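Local coordinates for uncharacterized protein (Trypanosoma congolense, PDB 4E40) that serves as the trypanosome's cell-surface haptoglobin-hemoglobin receptor, an elongated helical bundle that probably takes up hemoglobin as a source of heme iron, at residues Ala23-Val28 / Thr193-Ile198; Val15-Glu20 / Asp180-Val185. One frame throughout, in Å; residues are numbered along the deposited sequence.

From the N terminus the chain first runs through helix 12-26, which supplies one side of both contacts: Val15-Glu20 for interaction 2, then Ala23-Val28 for interaction 1. It continues through the long helices 28-73 and 82-147 before returning with Asp180-Val185, which closes the loop of interaction 2, and Thr193-Ile198, which closes that of interaction 1. The segments alternate, so the two loops cross. Their centres lie about 13 Å apart, and Phe195 CE2 packs on Val185 O at 3.5 Å. Together they tie helix 12-26 to the turn before helix 183-187 and to the start of helix 192-246, at one end of the bundle.

Interaction 1. Residues Ala23-Val28 / Thr193-Ile198; sequences AQLAGV and TTFQSI
Leu25 meets Phe195 and Ile198 with its two methyl branches, and both pairs of side chains cross at about a right angle. CD1 of Leu25 comes up to CE1 of the Phe195 ring at 3.6 Å, approaching it obliquely. The other branch, Leu25 CD2, is shared: it lies 3.8 Å from Ile198 CD1 and equally near the same ring carbon, and is also 3.9 Å from Phe195 CD1. Both leucine methyls therefore converge on one ring carbon, while the second also reaches the end of the isoleucine. The ring gets there because Phe195 CG stands anti to the carbonyl carbon (chi1 -68°); its CB does not itself point at Ala23-Val28, but the end of the side chain comes nearer.

Three residues further along each segment, Val28 and Ile198 both direct CB at the opposite segment and their branches meet at a slant. Val28 CG1 lies 3.9 Å from Ile198 CG2, and Val28 CG2 is almost as close to that methyl at 4.0 Å, so a single isoleucine methyl faces both valine branches. Ile198 thus divides its work, CG2 serving Val28 and CD1 serving Leu25.

Helices 82-147 and 172-180 also border the contact: Leu25 touches Val140, Leu175 packs on Leu25 and Ile198, and Leu179 packs on Phe195. The site is plain helix packing within the bundle, away from the heme-binding residues, and joins the end of helix 12-26 and the start of helix 28-73 to helix 192-246. All four touching residues are buried and meet through carbon alone, which implies that apolar burial and the fit of methyl branches, rather than directional bonds, hold these helices together here.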
loop_
_atom_site.group_PDB
_atom_site.type_symbol
_atom_site.label_atom_id
_atom_site.label_comp_id
_atom_site.label_asym_id
_atom_site.label_seq_id
_atom_site.Cartn_x
_atom_site.Cartn_y
_atom_site.Cartn_z
ATOM N N ALA A 23 9.021 22.028 -14.945
ATOM C CA ALA A 23 7.856 21.205 -15.347
ATOM C C ALA A 23 7.802 19.895 -14.564
ATOM O O ALA A 23 6.713 19.470 -14.136
ATOM C CB ALA A 23 7.820 20.925 -16.836
ATOM N N GLN A 24 8.989 19.317 -14.282
ATOM C CA GLN A 24 9.005 18.081 -13.451
ATOM C C GLN A 24 8.597 18.364 -11.997
ATOM O O GLN A 24 7.820 17.625 -11.408
ATOM C CB GLN A 24 10.400 17.449 -13.413
ATOM C CG GLN A 24 10.930 17.011 -14.771
ATOM C CD GLN A 24 10.705 15.610 -15.131
ATOM O OE1 GLN A 24 10.192 15.335 -16.246
ATOM N NE2 GLN A 24 10.849 14.736 -14.189
ATOM N N LEU A 25 9.143 19.440 -11.394
ATOM C CA LEU A 25 8.847 19.770 -10.004
ATOM C C LEU A 25 7.341 20.035 -9.897
ATOM O O LEU A 25 6.712 19.559 -8.937
ATOM C CB LEU A 25 9.652 21.015 -9.564
ATOM C CG LEU A 25 11.179 20.673 -9.471
ATOM C CD1 LEU A 25 11.957 21.992 -9.390
ATOM C CD2 LEU A 25 11.522 19.747 -8.302
ATOM N N ALA A 26 6.797 20.769 -10.888
ATOM C CA ALA A 26 5.338 21.098 -10.915
ATOM C C ALA A 26 4.504 19.828 -10.995
ATOM O O ALA A 26 3.353 19.806 -10.501
ATOM C CB ALA A 26 5.002 22.004 -12.091
ATOM N N GLY A 27 5.042 18.781 -11.600
ATOM C CA GLY A 27 4.290 17.544 -11.749
ATOM C C GLY A 27 4.484 16.539 -10.609
ATOM O O GLY A 27 3.873 15.497 -10.638
ATOM N N VAL A 28 5.250 16.869 -9.569
ATOM C CA VAL A 28 5.438 15.956 -8.441
ATOM C C VAL A 28 4.118 15.768 -7.666
ATOM O O VAL A 28 3.832 14.645 -7.242
ATOM C CB VAL A 28 6.540 16.486 -7.481
ATOM C CG1 VAL A 28 6.528 15.682 -6.163
ATOM C CG2 VAL A 28 7.905 16.365 -8.220
ATOM N N THR A 193 18.372 20.499 -0.205
ATOM C CA THR A 193 17.722 19.502 0.666
ATOM C C THR A 193 16.264 19.255 0.285
ATOM O O THR A 193 15.799 18.134 0.420
ATOM C CB THR A 193 17.876 19.870 2.170
ATOM O OG1 THR A 193 17.141 21.063 2.421
ATOM C CG2 THR A 193 19.329 20.115 2.510
ATOM N N THR A 194 15.581 20.279 -0.239
ATOM C CA THR A 194 14.238 20.146 -0.758
ATOM C C THR A 194 14.181 19.137 -1.902
ATOM O O THR A 194 13.362 18.197 -1.895
ATOM C CB THR A 194 13.713 21.512 -1.171
ATOM O OG1 THR A 194 13.694 22.361 -0.006
ATOM C CG2 THR A 194 12.294 21.383 -1.717
ATOM N N PHE A 195 15.117 19.259 -2.824
ATOM C CA PHE A 195 15.169 18.306 -3.955
ATOM C C PHE A 195 15.470 16.885 -3.493
ATOM O O PHE A 195 14.807 15.914 -3.941
ATOM C CB PHE A 195 16.275 18.692 -4.967
ATOM C CG PHE A 195 16.038 19.962 -5.745
ATOM C CD1 PHE A 195 14.747 20.416 -6.182
ATOM C CD2 PHE A 195 17.160 20.725 -6.078
ATOM C CE1 PHE A 195 14.624 21.573 -6.960
ATOM C CE2 PHE A 195 17.042 21.845 -6.876
ATOM C CZ PHE A 195 15.773 22.291 -7.313
ATOM N N GLN A 196 16.444 16.703 -2.585
ATOM C CA GLN A 196 16.732 15.383 -2.069
ATOM C C GLN A 196 15.538 14.794 -1.346
ATOM O O GLN A 196 15.267 13.603 -1.520
ATOM C CB GLN A 196 17.955 15.374 -1.143
ATOM C CG GLN A 196 18.491 13.931 -0.951
ATOM C CD GLN A 196 18.474 13.060 -2.244
ATOM O OE1 GLN A 196 17.743 12.015 -2.326
ATOM N NE2 GLN A 196 19.246 13.493 -3.281
ATOM N N SER A 197 14.781 15.635 -0.631
ATOM C CA SER A 197 13.624 15.112 0.119
ATOM C C SER A 197 12.534 14.639 -0.843
ATOM O O SER A 197 11.811 13.698 -0.569
ATOM C CB SER A 197 13.086 16.178 1.083
ATOM O OG SER A 197 12.269 17.066 0.347
ATOM N N ILE A 198 12.403 15.274 -2.012
ATOM C CA ILE A 198 11.358 14.829 -2.950
ATOM C C ILE A 198 11.697 13.434 -3.423
ATOM O O ILE A 198 10.831 12.613 -3.505
ATOM C CB ILE A 198 11.250 15.746 -4.208
ATOM C CG1 ILE A 198 10.814 17.152 -3.784
ATOM C CG2 ILE A 198 10.257 15.130 -5.213
ATOM C CD1 ILE A 198 11.127 18.200 -4.881
#

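Interaction 2. Residues Val15-Glu20 / Asp180-Val185; sequences VAAACE and DKLPGV
Ala17 and Ala18 receive the side chain of Leu182, and apolar packing makes up nearly all of this contact. Leu182 CG lies 3.8 Å from Ala17 CB, and its CD2 is a little further from the same methyl at 4.2 Å. The other branch lies over the main chain between Ala17 and Ala18, where Leu182 CD1 sits 3.5 Å from Ala18 CA and 3.8 Å from Ala18 CB. Because that methyl is also 3.6 Å from Ala18 N, the leucine is seated against the helix backbone, a closeness that the small alanine side chains permit. A chi1 of -80° puts Leu182 CG beside its own backbone N, carrying the fork toward the helix. Around it, Leu21 touches Leu182 and Leu144 touches Ala18, extending the apolar patch.

A looser aliphatic contact lies at the margin, where Lys181 CB approaches Ala17 CB at 4.2 Å. The nearest backbones also belong to this pair, with CA of Ala17 6.5 Å from CA of Lys181.

Leu182 occupies the N-cap position of helix 183-187, so the residue just before the helix is also the one that packs on the alanines. Cys19 of helix 12-26, its CB directed away from Asp180-Val185, makes a neighbouring disulfide with Cys162; Asp180, at the end of helix 172-180, forms a salt bridge with Lys186.

This is plain packing at one end of the helical bundle, away from the heme-binding residues. Van der Waals packing of one leucine on two alanines and their main chain implies that shape fit, rather than polar pairing, seats the turn between helices 172-180 and 183-187 on helix 12-26.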
loop_
_atom_site.group_PDB
_atom_site.type_symbol
_atom_site.label_atom_id
_atom_site.label_comp_id
_atom_site.label_asym_id
_atom_site.label_seq_id
_atom_site.Cartn_x
_atom_site.Cartn_y
_atom_site.Cartn_z
ATOM N N VAL A 15 19.109 27.162 -19.482
ATOM C CA VAL A 15 17.716 27.634 -19.416
ATOM C C VAL A 15 16.747 26.510 -19.820
ATOM O O VAL A 15 15.742 26.289 -19.114
ATOM C CB VAL A 15 17.486 28.910 -20.287
ATOM C CG1 VAL A 15 15.997 29.254 -20.161
ATOM C CG2 VAL A 15 18.305 30.059 -19.730
ATOM N N ALA A 16 17.043 25.761 -20.883
ATOM C CA ALA A 16 16.152 24.672 -21.311
ATOM C C ALA A 16 16.093 23.621 -20.238
ATOM O O ALA A 16 15.043 23.063 -19.941
ATOM C CB ALA A 16 16.656 24.073 -22.629
ATOM N N ALA A 17 17.250 23.329 -19.645
ATOM C CA ALA A 17 17.236 22.361 -18.557
ATOM C C ALA A 17 16.436 22.836 -17.328
ATOM O O ALA A 17 15.739 22.008 -16.691
ATOM C CB ALA A 17 18.692 21.967 -18.155
ATOM N N ALA A 18 16.507 24.126 -17.011
ATOM C CA ALA A 18 15.712 24.657 -15.870
ATOM C C ALA A 18 14.235 24.659 -16.213
ATOM O O ALA A 18 13.418 24.363 -15.334
ATOM C CB ALA A 18 16.197 26.060 -15.495
ATOM N N CYS A 19 13.887 24.927 -17.476
ATOM C CA CYS A 19 12.463 24.867 -17.929
ATOM C C CYS A 19 11.926 23.464 -17.715
ATOM O O CYS A 19 10.857 23.273 -17.107
ATOM C CB CYS A 19 12.421 25.218 -19.430
ATOM S SG CYS A 19 10.717 25.636 -19.873
ATOM N N GLU A 20 12.704 22.455 -18.174
ATOM C CA GLU A 20 12.269 21.051 -17.987
ATOM C C GLU A 20 12.195 20.701 -16.496
ATOM O O GLU A 20 11.275 20.004 -16.062
ATOM C CB GLU A 20 13.177 20.063 -18.727
ATOM C CG GLU A 20 12.774 18.582 -18.548
ATOM C CD GLU A 20 11.325 18.306 -18.908
ATOM O OE1 GLU A 20 10.716 19.124 -19.657
ATOM O OE2 GLU A 20 10.755 17.294 -18.435
ATOM N N ASP A 180 20.176 16.380 -12.472
ATOM C CA ASP A 180 21.606 16.116 -12.779
ATOM C C ASP A 180 22.065 16.916 -13.971
ATOM O O ASP A 180 23.278 17.165 -14.095
ATOM C CB ASP A 180 21.818 14.643 -13.066
ATOM C CG ASP A 180 21.734 13.798 -11.828
ATOM O OD1 ASP A 180 21.581 14.325 -10.686
ATOM O OD2 ASP A 180 21.730 12.548 -11.997
ATOM N N LYS A 181 21.146 17.411 -14.834
ATOM C CA LYS A 181 21.557 18.297 -15.929
ATOM C C LYS A 181 21.944 19.714 -15.486
ATOM O O LYS A 181 22.531 20.505 -16.251
ATOM C CB LYS A 181 20.423 18.381 -16.975
ATOM C CG LYS A 181 20.136 17.110 -17.718
ATOM C CD LYS A 181 19.563 17.453 -19.091
ATOM C CE LYS A 181 20.611 17.205 -20.172
ATOM N NZ LYS A 181 20.015 17.329 -21.544
ATOM N N LEU A 182 21.533 20.086 -14.268
ATOM C CA LEU A 182 21.813 21.409 -13.702
ATOM C C LEU A 182 22.461 21.256 -12.333
ATOM O O LEU A 182 21.862 21.601 -11.306
ATOM C CB LEU A 182 20.516 22.181 -13.491
ATOM C CG LEU A 182 19.861 22.853 -14.633
ATOM C CD1 LEU A 182 18.497 23.352 -14.162
ATOM C CD2 LEU A 182 20.749 23.990 -15.131
ATOM N N PRO A 183 23.705 20.814 -12.327
ATOM C CA PRO A 183 24.364 20.508 -11.062
ATOM C C PRO A 183 24.467 21.735 -10.143
ATOM O O PRO A 183 24.375 21.572 -8.914
ATOM C CB PRO A 183 25.752 19.961 -11.497
ATOM C CG PRO A 183 25.951 20.490 -12.914
ATOM C CD PRO A 183 24.561 20.522 -13.497
ATOM N N GLY A 184 24.583 22.950 -10.698
ATOM C CA GLY A 184 24.665 24.137 -9.852
ATOM C C GLY A 184 23.370 24.381 -9.101
ATOM O O GLY A 184 23.377 24.679 -7.901
ATOM N N VAL A 185 22.240 24.205 -9.780
ATOM C CA VAL A 185 20.934 24.356 -9.128
ATOM C C VAL A 185 20.663 23.225 -8.142
ATOM O O VAL A 185 20.153 23.443 -7.039
ATOM C CB VAL A 185 19.765 24.455 -10.185
ATOM C CG1 VAL A 185 18.374 24.333 -9.536
ATOM C CG2 VAL A 185 19.879 25.752 -11.033
#